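Local coordinates for protein acetyltransferase (PDB 5XUN) that probably transfers the acetyl group of acetyl-CoA to glycyl-tRNA, acting as the toxin of a type II toxin-antitoxin system, at residues N29-E34 with L60-L65; T6-M9 with S15-I18. The protein carries 1 engineered substitution. All coordinates share one frame; numbering follows the deposited sequence.

Interaction 1: residues N29-E34 with L60-L65; sequences NTFLKE and LGYYTL
Leu32 CD1 lies over one face of the Tyr62 ring, 4.2 Å above its plane and offset toward the rim. Leu32 CB is 3.7 Å from Tyr62 CE1. Phe31 meets the phenol end of the same ring, and the two aromatic side chains cross at about a right angle. Phe31 CD1 is 3.6 Å from Tyr62 OH and 4.1 Å from Tyr62 CE2. Beyond this, Phe31 CE1 makes a looser contact of 4.2 Å with Thr64 CG2. Tyr62 CG stands between the backbone N and the carbonyl carbon (chi1 78°), and from there the ring reaches out from the strand to the helix. The contact thus lays helix 26-34 across strand 59-71 of the GNAT fold, with the two short segments at 80° and their axes 10.4 Å apart. No hydrogen bond joins the segments themselves. The hydroxyl of the buried Tyr62 is instead bonded to Leu28 O, just before the segment 29-34, which ties the ring to the same helix. Leu36 of helix 36-41 also packs on Tyr62 and Thr64. Arg96 of strand 88-99 makes a cation-pi contact with Phe31, and Tyr86 of the second subunit packs on the same ring.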
ATOM      1  N   ASN B  29      -7.584 -23.175  -4.123  1.00 27.65           N
ATOM      2  CA  ASN B  29      -7.098 -23.959  -5.252  1.00 30.93           C
ATOM      3  C   ASN B  29      -7.636 -23.395  -6.555  1.00 21.45           C
ATOM      4  O   ASN B  29      -6.901 -23.266  -7.540  1.00 23.93           O
ATOM      5  CB  ASN B  29      -7.516 -25.423  -5.113  1.00 37.64           C
ATOM      6  CG  ASN B  29      -6.998 -26.066  -3.847  1.00 30.66           C
ATOM      7  OD1 ASN B  29      -5.858 -25.845  -3.444  1.00 36.85           O
ATOM      8  ND2 ASN B  29      -7.840 -26.873  -3.212  1.00 44.55           N
ATOM      9  N   THR B  30      -8.927 -23.071  -6.577  1.00 25.04           N
ATOM     10  CA  THR B  30      -9.510 -22.463  -7.761  1.00 33.08           C
ATOM     11  C   THR B  30      -8.875 -21.102  -8.041  1.00 36.36           C
ATOM     12  O   THR B  30      -8.612 -20.756  -9.199  1.00 19.25           O
ATOM     13  CB  THR B  30     -11.026 -22.344  -7.580  1.00 26.26           C
ATOM     14  OG1 THR B  30     -11.596 -23.654  -7.472  1.00 42.51           O
ATOM     15  CG2 THR B  30     -11.659 -21.637  -8.753  1.00 35.87           C
ATOM     16  N   PHE B  31      -8.581 -20.332  -6.986  1.00 23.55           N
ATOM     17  CA  PHE B  31      -8.020 -19.003  -7.208  1.00 21.99           C
ATOM     18  C   PHE B  31      -6.652 -19.098  -7.863  1.00 14.05           C
ATOM     19  O   PHE B  31      -6.348 -18.336  -8.787  1.00 26.29           O
ATOM     20  CB  PHE B  31      -7.932 -18.217  -5.901  1.00 22.04           C
ATOM     21  CG  PHE B  31      -7.475 -16.801  -6.099  1.00 20.55           C
ATOM     22  CD1 PHE B  31      -6.120 -16.492  -6.153  1.00 20.13           C
ATOM     23  CD2 PHE B  31      -8.395 -15.785  -6.263  1.00 19.81           C
ATOM     24  CE1 PHE B  31      -5.695 -15.183  -6.359  1.00 23.51           C
ATOM     25  CE2 PHE B  31      -7.974 -14.476  -6.475  1.00 25.95           C
ATOM     26  CZ  PHE B  31      -6.621 -14.180  -6.517  1.00 14.16           C
ATOM     27  N   LEU B  32      -5.803 -20.012  -7.383  1.00 16.10           N
ATOM     28  CA  LEU B  32      -4.516 -20.244  -8.031  1.00 17.88           C
ATOM     29  C   LEU B  32      -4.679 -20.524  -9.521  1.00 35.29           C
ATOM     30  O   LEU B  32      -3.909 -20.016 -10.347  1.00 23.66           O
ATOM     31  CB  LEU B  32      -3.794 -21.410  -7.361  1.00 16.10           C
ATOM     32  CG  LEU B  32      -2.553 -21.893  -8.114  1.00 23.64           C
ATOM     33  CD1 LEU B  32      -1.508 -20.793  -8.172  1.00 30.53           C
ATOM     34  CD2 LEU B  32      -1.967 -23.159  -7.494  1.00 25.86           C
ATOM     35  N   LYS B  33      -5.685 -21.330  -9.884  1.00 20.33           N
ATOM     36  CA  LYS B  33      -5.832 -21.782 -11.267  1.00 26.74           C
ATOM     37  C   LYS B  33      -6.414 -20.707 -12.175  1.00 17.86           C
ATOM     38  O   LYS B  33      -5.969 -20.553 -13.315  1.00 26.01           O
ATOM     39  CB  LYS B  33      -6.732 -23.020 -11.335  1.00 19.59           C
ATOM     40  CG  LYS B  33      -6.145 -24.276 -10.734  1.00 38.24           C
ATOM     41  CD  LYS B  33      -7.045 -25.470 -11.011  1.00 27.41           C
ATOM     42  CE  LYS B  33      -8.455 -25.258 -10.479  1.00 48.07           C
ATOM     43  NZ  LYS B  33      -9.331 -26.440 -10.751  1.00 47.57           N
ATOM     44  N   GLU B  34      -7.424 -19.979 -11.706  1.00 24.75           N
ATOM     45  CA  GLU B  34      -8.220 -19.119 -12.567  1.00 21.91           C
ATOM     46  C   GLU B  34      -7.836 -17.649 -12.492  1.00 31.00           C
ATOM     47  O   GLU B  34      -7.856 -16.959 -13.513  1.00 28.63           O
ATOM     48  CB  GLU B  34      -9.698 -19.233 -12.184  1.00 23.72           C
ATOM     49  CG  GLU B  34     -10.181 -20.621 -11.843  1.00 43.07           C
ATOM     50  CD  GLU B  34     -11.622 -20.869 -12.250  1.00 27.10           C
ATOM     51  OE1 GLU B  34     -11.968 -22.026 -12.561  1.00 40.59           O
ATOM     52  OE2 GLU B  34     -12.435 -19.923 -12.185  1.00 34.43           O
ATOM     53  N   LEU B  60       4.236 -25.119  -4.858  1.00 37.33           N
ATOM     54  CA  LEU B  60       3.799 -25.781  -3.639  1.00 25.81           C
ATOM     55  C   LEU B  60       3.113 -24.842  -2.657  1.00 31.03           C
ATOM     56  O   LEU B  60       2.604 -25.307  -1.629  1.00 30.65           O
ATOM     57  CB  LEU B  60       4.993 -26.466  -2.952  1.00 29.55           C
ATOM     58  CG  LEU B  60       5.571 -27.742  -3.588  1.00 37.62           C
ATOM     59  CD1 LEU B  60       4.483 -28.785  -3.798  1.00 37.37           C
ATOM     60  CD2 LEU B  60       6.319 -27.476  -4.886  1.00 36.66           C
ATOM     61  N   GLY B  61       3.086 -23.545  -2.943  1.00 31.24           N
ATOM     62  CA  GLY B  61       2.365 -22.593  -2.120  1.00 24.46           C
ATOM     63  C   GLY B  61       2.412 -21.225  -2.758  1.00 18.24           C
ATOM     64  O   GLY B  61       3.219 -20.969  -3.658  1.00 22.60           O
ATOM     65  N   TYR B  62       1.533 -20.344  -2.287  1.00 18.63           N
ATOM     66  CA  TYR B  62       1.502 -18.996  -2.840  1.00 18.98           C
ATOM     67  C   TYR B  62       0.827 -18.054  -1.853  1.00 20.37           C
ATOM     68  O   TYR B  62       0.136 -18.495  -0.928  1.00 17.50           O
ATOM     69  CB  TYR B  62       0.782 -18.974  -4.196  1.00 25.79           C
ATOM     70  CG  TYR B  62      -0.734 -19.017  -4.114  1.00 16.59           C
ATOM     71  CD1 TYR B  62      -1.424 -20.229  -4.021  1.00 22.29           C
ATOM     72  CD2 TYR B  62      -1.474 -17.850  -4.161  1.00 11.77           C
ATOM     73  CE1 TYR B  62      -2.816 -20.256  -3.949  1.00 14.04           C
ATOM     74  CE2 TYR B  62      -2.836 -17.865  -4.095  1.00 19.16           C
ATOM     75  CZ  TYR B  62      -3.512 -19.067  -3.996  1.00 26.86           C
ATOM     76  OH  TYR B  62      -4.886 -19.049  -3.928  1.00 15.82           O
ATOM     77  N   TYR B  63       1.028 -16.747  -2.064  1.00 16.35           N
ATOM     78  CA  TYR B  63       0.289 -15.740  -1.305  1.00 19.52           C
ATOM     79  C   TYR B  63       0.138 -14.472  -2.142  1.00 12.35           C
ATOM     80  O   TYR B  63       0.862 -14.267  -3.118  1.00 18.01           O
ATOM     81  CB  TYR B  63       0.956 -15.438   0.052  1.00 13.68           C
ATOM     82  CG  TYR B  63       2.231 -14.610   0.045  1.00 17.33           C
ATOM     83  CD1 TYR B  63       2.187 -13.220  -0.069  1.00 13.38           C
ATOM     84  CD2 TYR B  63       3.473 -15.213   0.199  1.00 13.36           C
ATOM     85  CE1 TYR B  63       3.350 -12.461  -0.043  1.00 12.66           C
ATOM     86  CE2 TYR B  63       4.640 -14.466   0.221  1.00 19.00           C
ATOM     87  CZ  TYR B  63       4.572 -13.088   0.102  1.00 21.38           C
ATOM     88  OH  TYR B  63       5.726 -12.339   0.129  1.00 20.00           O
ATOM     89  N   THR B  64      -0.815 -13.614  -1.744  1.00 15.65           N
ATOM     90  CA  THR B  64      -1.083 -12.362  -2.450  1.00 16.57           C
ATOM     91  C   THR B  64      -1.138 -11.184  -1.478  1.00 12.37           C
ATOM     92  O   THR B  64      -1.597 -11.317  -0.340  1.00 11.79           O
ATOM     93  CB  THR B  64      -2.419 -12.414  -3.231  1.00 11.57           C
ATOM     94  OG1 THR B  64      -3.511 -12.393  -2.313  1.00 15.09           O
ATOM     95  CG2 THR B  64      -2.514 -13.674  -4.055  1.00 12.38           C
ATOM     96  N   LEU B  65      -0.708 -10.007  -1.959  1.00 23.09           N
ATOM     97  CA  LEU B  65      -0.706  -8.770  -1.177  1.00 16.25           C
ATOM     98  C   LEU B  65      -1.417  -7.661  -1.939  1.00 11.05           C
ATOM     99  O   LEU B  65      -1.198  -7.482  -3.138  1.00 18.33           O
ATOM    100  CB  LEU B  65       0.729  -8.322  -0.852  1.00 13.38           C
ATOM    101  CG  LEU B  65       1.543  -9.338  -0.051  1.00 16.43           C
ATOM    102  CD1 LEU B  65       3.001  -8.911   0.111  1.00 14.00           C
ATOM    103  CD2 LEU B  65       0.896  -9.543   1.297  1.00 10.20           C
TER

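Interaction 2: residues T6-M9 with S15-I18; sequences TIEM and SYDI
Glu8 and Tyr16 meet through one short hydrogen bond, in which Tyr16 OH donates to Glu8 OE2 at 2.5 Å. The carboxylate uses its anti lone pair, the one turned away from the other oxygen. OE2 lies at the edge of the phenol ring and in its plane, 3.2 Å from Tyr16 CE1. The carboxylate itself is turned 55° from that plane. The two side chains come from opposite directions and bridge backbones whose nearest CA atoms, those of Glu8 and Tyr16, are 11.6 Å apart. The extended Glu8 chain (chi2 -170°) carries the carboxylate out from the strand to the phenol. Ala11 N, just after the strand, donates a second bond to the phenol oxygen, so a carboxylate and a backbone amide both hold it.

Apart from the bond to Glu8 the segments barely touch: Met9 O stays 3.6 Å from Tyr16 OH. The Tyr16 ring also has an edge-to-face partner in Phe14.

Strand 6-9 is an outermost strand of the sheet within this chain, antiparallel to strand 46-51. Tyr16 belongs to the loop that leads toward helix 26-34, and its side chain packs on Val51 of strand 46-51 and Leu59 of strand 59-71.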
ATOM      1  N   THR B   6      12.064 -22.544  -2.671  1.00 35.52           N
ATOM      2  CA  THR B   6      12.359 -21.119  -2.669  1.00 36.96           C
ATOM      3  C   THR B   6      11.091 -20.331  -2.954  1.00 41.26           C
ATOM      4  O   THR B   6      10.125 -20.846  -3.528  1.00 32.22           O
ATOM      5  CB  THR B   6      13.438 -20.747  -3.697  1.00 44.48           C
ATOM      6  OG1 THR B   6      13.051 -21.212  -4.998  1.00 39.81           O
ATOM      7  CG2 THR B   6      14.794 -21.335  -3.312  1.00 40.85           C
ATOM      8  N   ILE B   7      11.107 -19.075  -2.510  1.00 40.83           N
ATOM      9  CA  ILE B   7       9.997 -18.139  -2.661  1.00 29.48           C
ATOM     10  C   ILE B   7      10.380 -17.082  -3.689  1.00 36.50           C
ATOM     11  O   ILE B   7      11.505 -16.563  -3.674  1.00 27.20           O
ATOM     12  CB  ILE B   7       9.625 -17.493  -1.318  1.00 20.46           C
ATOM     13  CG1 ILE B   7       9.288 -18.577  -0.295  1.00 28.79           C
ATOM     14  CG2 ILE B   7       8.483 -16.512  -1.493  1.00 18.18           C
ATOM     15  CD1 ILE B   7       9.218 -18.073   1.123  1.00 24.26           C
ATOM     16  N   GLU B   8       9.455 -16.784  -4.598  1.00 24.48           N
ATOM     17  CA  GLU B   8       9.673 -15.756  -5.604  1.00 27.30           C
ATOM     18  C   GLU B   8       8.338 -15.109  -5.941  1.00 14.27           C
ATOM     19  O   GLU B   8       7.274 -15.704  -5.752  1.00 23.30           O
ATOM     20  CB  GLU B   8      10.318 -16.337  -6.871  1.00 25.52           C
ATOM     21  CG  GLU B   8       9.422 -17.335  -7.594  1.00 30.71           C
ATOM     22  CD  GLU B   8      10.132 -18.095  -8.702  1.00 45.96           C
ATOM     23  OE1 GLU B   8      11.343 -18.378  -8.570  1.00 38.93           O
ATOM     24  OE2 GLU B   8       9.470 -18.399  -9.720  1.00 35.71           O
ATOM     25  N   MET B   9       8.401 -13.871  -6.421  1.00 20.38           N
ATOM     26  CA  MET B   9       7.243 -13.284  -7.079  1.00 25.63           C
ATOM     27  C   MET B   9       6.910 -14.113  -8.311  1.00 19.53           C
ATOM     28  O   MET B   9       7.808 -14.606  -9.000  1.00 26.77           O
ATOM     29  CB  MET B   9       7.524 -11.831  -7.477  1.00 18.99           C
ATOM     30  CG  MET B   9       6.445 -11.207  -8.366  1.00 21.12           C
ATOM     31  SD  MET B   9       6.638  -9.423  -8.543  1.00 25.96           S
ATOM     32  CE  MET B   9       6.667  -8.992  -6.804  1.00 20.15           C
ATOM     33  N   SER B  15       5.074 -20.056 -15.819  1.00 36.74           N
ATOM     34  CA  SER B  15       5.434 -21.379 -16.313  1.00 41.05           C
ATOM     35  C   SER B  15       5.577 -22.384 -15.182  1.00 50.54           C
ATOM     36  O   SER B  15       6.498 -23.207 -15.175  1.00 64.72           O
ATOM     37  CB  SER B  15       6.720 -21.283 -17.129  1.00 46.43           C
ATOM     38  OG  SER B  15       7.019 -22.511 -17.766  1.00 68.89           O
ATOM     39  N   TYR B  16       4.711 -22.302 -14.180  1.00 36.41           N
ATOM     40  CA  TYR B  16       4.754 -23.216 -13.051  1.00 32.15           C
ATOM     41  C   TYR B  16       3.937 -24.466 -13.332  1.00 42.76           C
ATOM     42  O   TYR B  16       2.932 -24.429 -14.046  1.00 40.58           O
ATOM     43  CB  TYR B  16       4.234 -22.540 -11.780  1.00 33.17           C
ATOM     44  CG  TYR B  16       4.989 -21.286 -11.431  1.00 38.45           C
ATOM     45  CD1 TYR B  16       6.331 -21.348 -11.080  1.00 23.58           C
ATOM     46  CD2 TYR B  16       4.369 -20.043 -11.454  1.00 36.30           C
ATOM     47  CE1 TYR B  16       7.039 -20.209 -10.763  1.00 37.33           C
ATOM     48  CE2 TYR B  16       5.069 -18.897 -11.140  1.00 34.94           C
ATOM     49  CZ  TYR B  16       6.405 -18.986 -10.794  1.00 25.38           C
ATOM     50  OH  TYR B  16       7.114 -17.850 -10.480  1.00 36.52           O
ATOM     51  N   ASP B  17       4.384 -25.581 -12.761  1.00 41.89           N
ATOM     52  CA  ASP B  17       3.592 -26.803 -12.732  1.00 30.41           C
ATOM     53  C   ASP B  17       2.651 -26.713 -11.539  1.00 23.83           C
ATOM     54  O   ASP B  17       3.081 -26.852 -10.390  1.00 31.59           O
ATOM     55  CB  ASP B  17       4.498 -28.029 -12.630  1.00 39.95           C
ATOM     56  CG  ASP B  17       3.721 -29.349 -12.615  1.00 37.47           C
ATOM     57  OD1 ASP B  17       2.472 -29.338 -12.584  1.00 43.39           O
ATOM     58  OD2 ASP B  17       4.374 -30.410 -12.645  1.00 31.97           O
ATOM     59  N   ILE B  18       1.371 -26.469 -11.802  1.00 38.26           N
ATOM     60  CA  ILE B  18       0.375 -26.374 -10.744  1.00 41.21           C
ATOM     61  C   ILE B  18      -0.592 -27.551 -10.768  1.00 43.71           C
ATOM     62  O   ILE B  18      -1.545 -27.580  -9.980  1.00 41.51           O
ATOM     63  CB  ILE B  18      -0.387 -25.043 -10.816  1.00 38.52           C
ATOM     64  CG1 ILE B  18      -1.179 -24.951 -12.121  1.00 35.30           C
ATOM     65  CG2 ILE B  18       0.584 -23.876 -10.715  1.00 33.14           C
ATOM     66  CD1 ILE B  18      -2.260 -23.884 -12.106  1.00 27.30           C
TER

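Overall arrangement
Interaction 1 is buried, while interaction 2 lies at the surface; their centres are about 10 Å apart. Both reach the same mixed sheet, interaction 1 at strand 59-71 and interaction 2 at the outermost strand 6-9, with strand 46-51 between them. The chemistry follows the place. The inner contact is mostly apolar and aromatic, and the outer one rests on a phenol-carboxylate bond. In each, a tyrosine hydroxyl bonds to a backbone group just beyond a segment; in interaction 2 this comes on top of the bond across the contact. Along the chain, interaction 2 closes before interaction 1 opens. They touch where Ile18 packs against the helix, its CB 4.1 Å from Leu32 CD2 and its CD1 against Lys33 CG.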